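Local coordinates for protein BtGH115A (Bacteroides thetaiotaomicron, PDB 5BY3) that probably removes 4-O-methyl-glucuronic acid from decorated arabinogalactans, acting as a family GH115 alpha-glucuronidase, at residues F166-D171 with I431-D436; P213-C218 with G240-E245; D367-Y372 with V394-R399; L404-M409 with I437-Y442. One frame throughout, in Å; residues are numbered along the deposited sequence.

How the contacts relate
All four contacts are buried, and all involve loops that leave the C-terminal ends of strands in one eight-stranded parallel barrel. Contact 1 alone includes strand pairing, between strands 162-166 and 429-433; contacts 2, 3 and 4 join loops, and in contact 4 also the start of helix 441-452, mainly through side chains. Contact 2 is the most peripheral, its centre about 17 Å from the centre of the chain, and packs a selenomethionine against a carboxylate held in a turn. Contact 3 is aromatic and water-linked. Contact 4 is mostly van der Waals packing around a cis proline. Contacts 1 and 4 share the nickel ion and two waters, and contact 1 meets contact 2 through Glu170, Asp171 and His216.

Contact 1: residues F166-D171 with I431-D436; sequences FINDED and ILNVGD. With NI (nickel (II) ion), chain C.
Phe166 faces Asn433 in parallel register and bonds to its two neighbours. Phe166 N donates to Leu432 O (2.8 Å), and Val434 N returns an almost straight bond to Phe166 O (175°). Past the strands Asn168 N reaches Gly435 O only weakly. Gly435 has a positive phi, which glycine adopts readily, and its CA makes a CA-H...O contact of 3.1 Å with Asn168 O.

The apolar contacts are lighter. Ile431 CG2 meets Phe166 CB at 4.2 Å, Ile167 CD1 rests on Val434 CG2, and the Trp212 ring meets that of Phe166 edge-to-face.

Among the polar side chains, Asn433 has CG anti to its backbone N (chi1 -170°), which brings CG to 3.9 Å from Asn168 CB. Its ND2 bonds Tyr391 OH and lies obliquely by the Phe166 ring, 4.0 Å from CD2. Asn433 OD1 accepts from Gly435 N, forming an Asx turn. One water donates to Asn433 OD1 and Asp169 OD2; another links Asp169 O to Asp436 OD2. That oxygen binds nickel at 2.4 Å, and Leu174 N holds Asp436 OD1.

Strands 162-166 and 429-433, first and last in the parallel barrel, close a TIM barrel, the metal site just beyond their C-terminal ends.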
# COMPACT_ATOMS: atom_id res chain seq x y z
N PHE A 166 -5.92 4.28 -4.70
CA PHE A 166 -6.31 5.65 -4.59
C PHE A 166 -5.11 6.58 -4.99
O PHE A 166 -4.15 6.66 -4.25
CB PHE A 166 -6.79 5.86 -3.11
CG PHE A 166 -7.12 7.30 -2.73
CD1 PHE A 166 -7.56 8.24 -3.68
CD2 PHE A 166 -7.01 7.70 -1.39
CE1 PHE A 166 -7.86 9.55 -3.31
CE2 PHE A 166 -7.31 9.01 -1.02
CZ PHE A 166 -7.77 9.93 -1.98
N ILE A 167 -5.16 7.26 -6.15
CA ILE A 167 -4.16 8.29 -6.42
C ILE A 167 -4.49 9.50 -5.52
O ILE A 167 -5.60 10.03 -5.60
CB ILE A 167 -4.06 8.73 -7.91
CG1 ILE A 167 -3.35 7.72 -8.80
CG2 ILE A 167 -3.18 9.97 -8.05
CD1 ILE A 167 -3.92 6.34 -8.81
N ASN A 168 -3.53 9.89 -4.68
CA ASN A 168 -3.68 10.93 -3.63
C ASN A 168 -2.36 11.63 -3.44
O ASN A 168 -1.34 11.10 -3.82
CB ASN A 168 -4.03 10.27 -2.29
CG ASN A 168 -4.63 11.23 -1.27
OD1 ASN A 168 -5.34 12.18 -1.61
ND2 ASN A 168 -4.39 10.95 -0.00
N ASP A 169 -2.36 12.82 -2.84
CA ASP A 169 -1.09 13.54 -2.61
C ASP A 169 -0.26 13.72 -3.91
O ASP A 169 1.00 13.73 -3.89
CB ASP A 169 -0.28 12.87 -1.50
CG ASP A 169 -1.04 12.79 -0.16
OD1 ASP A 169 -1.55 13.84 0.32
OD2 ASP A 169 -1.14 11.67 0.41
N GLU A 170 -0.99 13.90 -5.01
CA GLU A 170 -0.49 13.92 -6.37
C GLU A 170 0.09 15.27 -6.82
O GLU A 170 0.52 15.38 -7.99
CB GLU A 170 -1.60 13.47 -7.35
CG GLU A 170 -2.74 14.49 -7.59
CD GLU A 170 -3.93 14.40 -6.62
OE1 GLU A 170 -3.76 13.94 -5.50
OE2 GLU A 170 -5.07 14.79 -6.99
N ASP A 171 0.10 16.28 -5.93
CA ASP A 171 0.45 17.67 -6.29
C ASP A 171 1.86 17.81 -6.88
O ASP A 171 2.11 18.80 -7.57
CB ASP A 171 0.41 18.67 -5.11
CG ASP A 171 -0.91 18.69 -4.32
OD1 ASP A 171 -1.56 17.64 -4.13
OD2 ASP A 171 -1.26 19.79 -3.82
N ILE A 431 -8.24 -1.24 -0.41
CA ILE A 431 -7.95 -0.02 -1.13
C ILE A 431 -6.67 0.56 -0.58
O ILE A 431 -6.55 0.86 0.66
CB ILE A 431 -9.06 1.04 -1.01
CG1 ILE A 431 -10.40 0.57 -1.61
CG2 ILE A 431 -8.58 2.36 -1.64
CD1 ILE A 431 -10.47 0.38 -3.13
N LEU A 432 -5.73 0.74 -1.51
CA LEU A 432 -4.39 1.22 -1.19
C LEU A 432 -4.18 2.69 -1.57
O LEU A 432 -4.35 3.07 -2.74
CB LEU A 432 -3.37 0.33 -1.88
CG LEU A 432 -1.86 0.48 -1.65
CD1 LEU A 432 -1.48 0.35 -0.19
CD2 LEU A 432 -1.19 -0.58 -2.48
N ASN A 433 -3.80 3.52 -0.60
CA ASN A 433 -3.31 4.85 -0.93
C ASN A 433 -1.90 4.77 -1.47
O ASN A 433 -0.98 4.31 -0.75
CB ASN A 433 -3.31 5.74 0.30
CG ASN A 433 -3.04 7.19 -0.04
OD1 ASN A 433 -2.33 7.49 -0.99
ND2 ASN A 433 -3.63 8.09 0.70
N VAL A 434 -1.73 5.19 -2.73
CA VAL A 434 -0.47 4.90 -3.45
C VAL A 434 0.32 6.13 -3.87
O VAL A 434 1.32 6.00 -4.63
CB VAL A 434 -0.67 4.04 -4.71
CG1 VAL A 434 -1.24 2.68 -4.35
CG2 VAL A 434 -1.49 4.78 -5.78
N GLY A 435 -0.15 7.30 -3.45
CA GLY A 435 0.49 8.56 -3.81
C GLY A 435 0.43 8.72 -5.32
O GLY A 435 -0.67 8.69 -5.91
N ASP A 436 1.62 8.84 -5.95
CA ASP A 436 1.77 9.01 -7.41
C ASP A 436 1.95 7.70 -8.16
O ASP A 436 2.37 7.73 -9.33
CB ASP A 436 2.99 9.88 -7.73
CG ASP A 436 3.03 11.17 -6.94
OD1 ASP A 436 2.26 12.09 -7.29
OD2 ASP A 436 3.84 11.28 -6.00
NI NI C . 4.82 10.64 -3.90
O HOH W 1 -0.43 9.58 -0.73
O HOH W 2 2.23 11.35 -3.18
O HOH W 3 4.17 8.40 -4.88
O HOH W 4 5.09 13.11 -3.98

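Contact 2: residues P213-C218 with G240-E245; sequences PAMHEC and GASHCE
Met215, a selenomethionine in the crystal, lays its chain against the carboxylate of Glu245: CB lies 3.3 Å from Glu245 OE2, and CG 3.4 Å from Glu245 OE1. CG stands between the backbone N and carbonyl carbon (chi1 55°), and bends at chi2 and again at chi3 (93°) bring CE to 3.6 Å from Cys244 SG. Pro213 CD also touches Gly240 O at 3.4 Å.

The carboxylate is positioned from within its own loop. Glu245 OE1 accepts two bonds, one from Ser242 N (3.1 Å), which comes from above the carboxylate plane, and one from Ser242 OG on the anti lone pair. Serine suits this place because it supplies both donors from one short residue. An alanine in place of Glu245 would probably leave both Ser242 donors without this acceptor and open a gap beside Met215 CB and CG. The same loop forms a type I turn from Ser242 to Glu245, closed by Glu245 N to Ser242 O (2.8 Å).

Further out, weak hydrogen bonds tie Met215 N to Glu170 and Met215 O to Asn250. The two loops follow the adjacent parallel strands 210-212 and 238-239 and lead into helices 228-235 and 251-258.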
# COMPACT_ATOMS: atom_id res chain seq x y z
N PRO A 213 -10.12 8.04 -7.92
CA PRO A 213 -9.35 8.99 -8.75
C PRO A 213 -8.72 10.08 -7.91
O PRO A 213 -9.14 10.26 -6.78
CB PRO A 213 -10.42 9.59 -9.65
CG PRO A 213 -11.68 9.54 -8.82
CD PRO A 213 -11.58 8.24 -8.07
N ALA A 214 -7.71 10.80 -8.45
CA ALA A 214 -7.12 12.02 -7.80
C ALA A 214 -8.20 13.02 -7.54
O ALA A 214 -9.12 13.15 -8.35
CB ALA A 214 -6.07 12.67 -8.69
N MSE A 215 -8.09 13.78 -6.46
CA MSE A 215 -9.20 14.61 -6.02
C MSE A 215 -8.74 15.78 -5.22
O MSE A 215 -9.55 16.50 -4.61
CB MSE A 215 -10.20 13.75 -5.20
CG MSE A 215 -9.67 12.95 -4.00
SE MSE A 215 -9.05 14.08 -2.51
CE MSE A 215 -10.68 14.18 -1.40
N HIS A 216 -7.43 15.98 -5.17
CA HIS A 216 -6.89 17.15 -4.50
C HIS A 216 -7.35 18.43 -5.20
O HIS A 216 -7.55 18.44 -6.42
CB HIS A 216 -5.37 17.06 -4.43
CG HIS A 216 -4.87 16.52 -3.13
ND1 HIS A 216 -3.63 16.84 -2.61
CD2 HIS A 216 -5.46 15.71 -2.22
CE1 HIS A 216 -3.48 16.25 -1.44
NE2 HIS A 216 -4.57 15.55 -1.18
N GLU A 217 -7.51 19.49 -4.41
CA GLU A 217 -7.89 20.84 -4.91
C GLU A 217 -7.11 21.27 -6.16
O GLU A 217 -7.72 21.79 -7.09
CB GLU A 217 -7.88 21.92 -3.79
CG GLU A 217 -6.77 21.83 -2.72
CD GLU A 217 -6.95 20.71 -1.67
OE1 GLU A 217 -6.00 19.92 -1.46
OE2 GLU A 217 -8.03 20.64 -1.03
N CYS A 218 -5.82 20.97 -6.22
CA CYS A 218 -4.99 21.17 -7.44
C CYS A 218 -5.37 20.39 -8.73
O CYS A 218 -4.82 20.65 -9.79
CB CYS A 218 -3.51 20.87 -7.11
SG CYS A 218 -3.12 19.10 -6.93
N GLY A 240 -14.87 4.38 -7.36
CA GLY A 240 -15.19 4.56 -5.95
C GLY A 240 -14.59 5.91 -5.61
O GLY A 240 -14.10 6.58 -6.51
N ALA A 241 -14.63 6.32 -4.34
CA ALA A 241 -14.01 7.59 -3.89
C ALA A 241 -13.87 7.54 -2.39
O ALA A 241 -14.38 6.61 -1.78
CB ALA A 241 -14.83 8.81 -4.32
N SER A 242 -13.22 8.54 -1.78
CA SER A 242 -12.75 8.44 -0.39
C SER A 242 -13.78 8.77 0.69
O SER A 242 -14.94 9.13 0.38
CB SER A 242 -11.46 9.25 -0.18
OG SER A 242 -11.77 10.61 0.07
N HIS A 243 -13.33 8.66 1.94
CA HIS A 243 -14.14 8.85 3.18
C HIS A 243 -14.86 10.21 3.25
O HIS A 243 -15.78 10.38 4.06
CB HIS A 243 -13.22 8.69 4.38
CG HIS A 243 -11.86 9.25 4.14
ND1 HIS A 243 -11.59 10.61 4.21
CD2 HIS A 243 -10.72 8.67 3.70
CE1 HIS A 243 -10.33 10.82 3.87
NE2 HIS A 243 -9.78 9.67 3.56
N CYS A 244 -14.46 11.15 2.39
CA CYS A 244 -15.07 12.48 2.31
C CYS A 244 -15.62 12.80 0.91
O CYS A 244 -15.74 13.99 0.51
CB CYS A 244 -14.02 13.53 2.68
SG CYS A 244 -12.64 13.58 1.50
N GLU A 245 -15.92 11.76 0.14
CA GLU A 245 -16.43 11.95 -1.23
C GLU A 245 -17.65 11.04 -1.45
O GLU A 245 -17.62 10.10 -2.29
CB GLU A 245 -15.35 11.67 -2.25
CG GLU A 245 -14.22 12.65 -2.35
CD GLU A 245 -13.19 12.13 -3.32
OE1 GLU A 245 -12.38 11.26 -2.91
OE2 GLU A 245 -13.21 12.55 -4.50

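Contact 3: residues D367-Y372 with V394-R399; sequences DDNYGY and VSYWGR
Asn369 and Tyr396 have their CA atoms 6.3 Å apart, with Asn369 at a positive phi inside a tightly turned loop. Asn369 CB sits over the centre of the Tyr396 ring, 3.3 Å from the centroid in a CH-pi contact. Its chi1 (-44°) sets CG over the ring, 3.2 Å from Tyr396 CE1, and chi2 (124°) turns the amide flat, the planes 4° apart. Asparagine suits the place: it tolerates positive phi better than most residues and offers a flat face and a polar tip.

Tyr396 OH donates to a water at 2.7 Å, which donates to Asn369 OD1 and Arg399 O. Lys345 NZ also bonds this hydroxyl. A phenylalanine in place of Tyr396 would probably leave the water without this donor and Lys345 without this partner. Tyr370 crosses Tyr396 at about a right angle; its OH hydrogen-bonds His401 O and lies 3.0 Å from Arg399 O, at the edge of the Tyr370 ring.

Two Asx turns shape the loop: Asp367 OD1 accepts from Asn369 N (2.8 Å), while Asp368 OD1 receives Tyr370 N and Tyr372 N from opposite faces of its plane. Such loops, here after strands 362-366 and 388-393, form the active-site end of TIM-barrel hydrolases.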
# COMPACT_ATOMS: atom_id res chain seq x y z
N ASP A 367 -6.28 2.14 8.31
CA ASP A 367 -5.02 2.09 9.04
C ASP A 367 -4.78 3.50 9.60
O ASP A 367 -5.56 4.38 9.32
CB ASP A 367 -3.88 1.62 8.12
CG ASP A 367 -3.37 2.72 7.15
OD1 ASP A 367 -3.88 3.88 7.12
OD2 ASP A 367 -2.42 2.40 6.43
N ASP A 368 -3.70 3.70 10.38
CA ASP A 368 -3.46 4.98 11.06
C ASP A 368 -2.54 5.88 10.22
O ASP A 368 -1.85 6.74 10.73
CB ASP A 368 -2.85 4.70 12.44
CG ASP A 368 -1.46 4.01 12.37
OD1 ASP A 368 -0.99 3.59 11.28
OD2 ASP A 368 -0.81 3.90 13.44
N ASN A 369 -2.54 5.61 8.92
CA ASN A 369 -1.75 6.32 7.93
C ASN A 369 -0.30 5.86 7.87
O ASN A 369 0.42 6.26 6.95
CB ASN A 369 -1.83 7.85 8.11
CG ASN A 369 -3.25 8.35 8.36
OD1 ASN A 369 -3.51 9.03 9.37
ND2 ASN A 369 -4.16 8.03 7.45
N TYR A 370 0.13 5.05 8.85
CA TYR A 370 1.48 4.49 8.85
C TYR A 370 1.46 2.97 8.79
O TYR A 370 2.41 2.30 9.22
CB TYR A 370 2.30 5.09 9.99
CG TYR A 370 2.41 6.62 9.91
CD1 TYR A 370 1.32 7.45 10.18
CD2 TYR A 370 3.63 7.25 9.55
CE1 TYR A 370 1.43 8.84 10.09
CE2 TYR A 370 3.75 8.65 9.46
CZ TYR A 370 2.66 9.43 9.72
OH TYR A 370 2.76 10.78 9.62
N GLY A 371 0.39 2.43 8.19
CA GLY A 371 0.31 1.00 7.89
C GLY A 371 -0.05 0.09 9.07
O GLY A 371 0.16 -1.14 9.01
N TYR A 372 -0.58 0.70 10.14
CA TYR A 372 -1.17 -0.03 11.27
C TYR A 372 -2.68 0.12 11.33
O TYR A 372 -3.22 1.19 11.66
CB TYR A 372 -0.56 0.42 12.59
CG TYR A 372 0.94 0.23 12.63
CD1 TYR A 372 1.51 -1.05 12.83
CD2 TYR A 372 1.80 1.33 12.43
CE1 TYR A 372 2.90 -1.22 12.88
CE2 TYR A 372 3.18 1.15 12.46
CZ TYR A 372 3.72 -0.11 12.68
OH TYR A 372 5.09 -0.23 12.74
N VAL A 394 0.36 3.36 1.85
CA VAL A 394 1.83 3.28 1.62
C VAL A 394 2.42 4.66 1.28
O VAL A 394 3.59 4.81 0.98
CB VAL A 394 2.27 2.22 0.57
CG1 VAL A 394 1.95 0.80 1.05
CG2 VAL A 394 1.68 2.51 -0.79
N SER A 395 1.56 5.68 1.39
CA SER A 395 1.94 7.09 1.19
C SER A 395 1.02 8.00 2.03
O SER A 395 -0.14 7.69 2.24
CB SER A 395 1.89 7.43 -0.30
OG SER A 395 2.12 8.80 -0.50
N TYR A 396 1.53 9.12 2.53
CA TYR A 396 0.68 9.95 3.35
C TYR A 396 1.14 11.37 3.50
O TYR A 396 2.34 11.65 3.53
CB TYR A 396 0.52 9.31 4.72
CG TYR A 396 -0.32 10.05 5.70
CD1 TYR A 396 -1.68 10.16 5.51
CD2 TYR A 396 0.25 10.61 6.84
CE1 TYR A 396 -2.48 10.84 6.42
CE2 TYR A 396 -0.55 11.27 7.78
CZ TYR A 396 -1.92 11.39 7.56
OH TYR A 396 -2.73 12.01 8.48
N TRP A 397 0.17 12.27 3.64
CA TRP A 397 0.44 13.67 4.01
C TRP A 397 -0.26 13.89 5.34
O TRP A 397 -1.47 13.75 5.42
CB TRP A 397 -0.09 14.61 2.91
CG TRP A 397 -0.36 16.08 3.29
CD1 TRP A 397 -0.23 16.67 4.53
CD2 TRP A 397 -0.81 17.10 2.42
NE1 TRP A 397 -0.56 17.99 4.48
CE2 TRP A 397 -0.94 18.29 3.20
CE3 TRP A 397 -1.12 17.14 1.05
CZ2 TRP A 397 -1.35 19.52 2.65
CZ3 TRP A 397 -1.55 18.37 0.48
CH2 TRP A 397 -1.65 19.55 1.29
N GLY A 398 0.50 14.21 6.39
CA GLY A 398 -0.08 14.43 7.71
C GLY A 398 0.91 14.29 8.84
O GLY A 398 2.10 14.26 8.60
N ARG A 399 0.37 14.23 10.06
CA ARG A 399 1.11 14.18 11.31
C ARG A 399 1.38 12.72 11.71
O ARG A 399 0.57 11.85 11.39
CB ARG A 399 0.28 14.79 12.44
CG ARG A 399 -0.94 13.94 12.82
CD ARG A 399 -1.81 14.64 13.84
NE ARG A 399 -2.44 15.78 13.19
CZ ARG A 399 -3.23 16.66 13.80
NH1 ARG A 399 -3.53 16.57 15.10
NH2 ARG A 399 -3.73 17.62 13.07
O HOH W 5 -2.30 11.13 10.97

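Contact 4: residues L404-M409 with I437-Y442; sequences LWLSTM and IKPAEY. With NI (nickel (II) ion), chain C.
Ser407 points its side chain at the turn that opens helix 441-452. Its OG is anti to the backbone N (chi1 161°) and lies against Ala440, 3.3 Å from Ala440 CB; Ser407 CB is packed 3.2 Å from Pro439 O. The small methyl of Ala440, at the N-cap position, lets the two loops come this close. The hydroxyl is not left to apolar neighbours alone, since Ser407 OG hydrogen-bonds Gln443 in the first turn of the helix.

Pro439 follows a cis peptide bond and presents its ring, puckered C-gamma endo, to the other loop. Its CD meets Trp405 O at 3.7 Å. Leu406 holds CG beside its backbone N and its chain extended at chi2 to CD1, leaving CD2 as the branch that meets Pro439 CG at 4.3 Å. Leu406 CG also sits over the centre of the Trp405 ring. Glu499 receives the backbone N-H groups of Trp405 and Leu406, and Trp405 NE1 bonds Tyr561, which helps hold the indole.

These loops follow the seventh and eighth strands of the TIM barrel, and between them lies the nickel site. Leu404 O binds the metal at 2.4 Å, with Asp436 as the other protein ligand. Lys438 O accepts a hydrogen bond of 3.0 Å from a water bound to the nickel.

On the helix side, the Lys438 chain runs straight to CD, then bends at chi3 (65°) and chi4 (56°), which bring NZ round to a salt bridge of 2.7 Å with Glu441 OE2. NZ also pairs with Glu557, hydrogen-bonds Trp135 O and makes a cation-pi contact with Trp611.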
# COMPACT_ATOMS: atom_id res chain seq x y z
N LEU A 404 6.05 11.07 1.55
CA LEU A 404 5.56 11.24 0.16
C LEU A 404 6.61 11.13 -0.91
O LEU A 404 6.28 11.18 -2.11
CB LEU A 404 4.91 12.62 0.00
CG LEU A 404 3.63 12.98 0.75
CD1 LEU A 404 3.32 14.43 0.50
CD2 LEU A 404 2.51 12.10 0.23
N TRP A 405 7.88 11.04 -0.52
CA TRP A 405 8.91 11.08 -1.54
C TRP A 405 9.24 9.70 -2.10
O TRP A 405 9.02 9.45 -3.30
CB TRP A 405 10.11 11.80 -1.02
CG TRP A 405 11.32 11.75 -1.87
CD1 TRP A 405 11.41 11.81 -3.25
CD2 TRP A 405 12.66 11.68 -1.39
NE1 TRP A 405 12.73 11.78 -3.63
CE2 TRP A 405 13.51 11.71 -2.51
CE3 TRP A 405 13.22 11.59 -0.10
CZ2 TRP A 405 14.91 11.63 -2.39
CZ3 TRP A 405 14.61 11.51 0.02
CH2 TRP A 405 15.43 11.52 -1.13
N LEU A 406 9.72 8.82 -1.22
CA LEU A 406 10.03 7.45 -1.51
C LEU A 406 9.04 6.51 -0.79
O LEU A 406 8.35 6.90 0.16
CB LEU A 406 11.46 7.14 -1.08
CG LEU A 406 12.53 7.98 -1.80
CD1 LEU A 406 13.91 7.76 -1.17
CD2 LEU A 406 12.54 7.69 -3.31
N SER A 407 8.98 5.29 -1.27
CA SER A 407 8.09 4.32 -0.80
C SER A 407 8.91 3.26 -0.11
O SER A 407 9.45 2.33 -0.76
CB SER A 407 7.35 3.70 -2.01
OG SER A 407 6.78 2.43 -1.64
N THR A 408 8.97 3.36 1.22
CA THR A 408 9.86 2.57 1.94
C THR A 408 9.23 1.68 3.02
O THR A 408 9.95 1.08 3.86
CB THR A 408 11.00 3.44 2.52
OG1 THR A 408 10.49 4.40 3.46
CG2 THR A 408 11.77 4.11 1.39
N MSE A 409 7.91 1.60 3.03
CA MSE A 409 7.22 0.80 4.04
C MSE A 409 7.66 -0.61 3.78
O MSE A 409 7.86 -1.01 2.63
CB MSE A 409 5.73 0.92 3.93
CG MSE A 409 5.06 0.41 5.21
SE MSE A 409 3.12 0.59 4.93
CE MSE A 409 3.28 2.46 5.62
N ILE A 437 1.65 6.57 -7.51
CA ILE A 437 2.01 5.21 -8.00
C ILE A 437 3.54 4.98 -7.93
O ILE A 437 4.00 4.22 -7.08
CB ILE A 437 1.46 4.85 -9.42
CG1 ILE A 437 -0.08 5.10 -9.52
CG2 ILE A 437 1.92 3.45 -9.83
CD1 ILE A 437 -0.66 5.00 -10.93
N LYS A 438 4.32 5.62 -8.79
CA LYS A 438 5.80 5.54 -8.68
C LYS A 438 6.20 6.39 -7.46
O LYS A 438 5.67 7.47 -7.30
CB LYS A 438 6.46 6.00 -10.01
CG LYS A 438 5.87 5.27 -11.24
CD LYS A 438 6.39 5.74 -12.60
CE LYS A 438 7.87 5.46 -12.78
NZ LYS A 438 8.22 4.02 -12.59
N PRO A 439 7.08 5.91 -6.57
CA PRO A 439 7.92 4.74 -6.77
C PRO A 439 7.61 3.62 -5.74
O PRO A 439 8.49 3.21 -4.98
CB PRO A 439 9.30 5.33 -6.50
CG PRO A 439 9.07 6.25 -5.30
CD PRO A 439 7.67 6.82 -5.55
N ALA A 440 6.37 3.16 -5.70
CA ALA A 440 5.85 2.16 -4.76
C ALA A 440 5.46 0.90 -5.51
O ALA A 440 4.65 0.09 -4.99
CB ALA A 440 4.59 2.71 -4.08
N GLU A 441 5.98 0.79 -6.74
CA GLU A 441 5.70 -0.31 -7.63
C GLU A 441 5.70 -1.67 -6.92
O GLU A 441 4.79 -2.51 -7.09
CB GLU A 441 6.73 -0.35 -8.74
CG GLU A 441 6.75 0.87 -9.67
CD GLU A 441 7.82 1.90 -9.32
OE1 GLU A 441 8.39 1.87 -8.20
OE2 GLU A 441 8.10 2.75 -10.19
N TYR A 442 6.71 -1.89 -6.10
CA TYR A 442 6.82 -3.17 -5.47
C TYR A 442 5.68 -3.38 -4.44
O TYR A 442 4.95 -4.39 -4.55
CB TYR A 442 8.22 -3.43 -4.86
CG TYR A 442 8.19 -4.78 -4.17
CD1 TYR A 442 8.08 -5.96 -4.93
CD2 TYR A 442 8.15 -4.89 -2.78
CE1 TYR A 442 7.98 -7.18 -4.31
CE2 TYR A 442 8.04 -6.14 -2.16
CZ TYR A 442 7.96 -7.27 -2.94
OH TYR A 442 7.86 -8.51 -2.39
NI NI C . 4.82 10.64 -3.90
O HOH W 3 4.17 8.40 -4.88
O HOH W 4 5.09 13.11 -3.98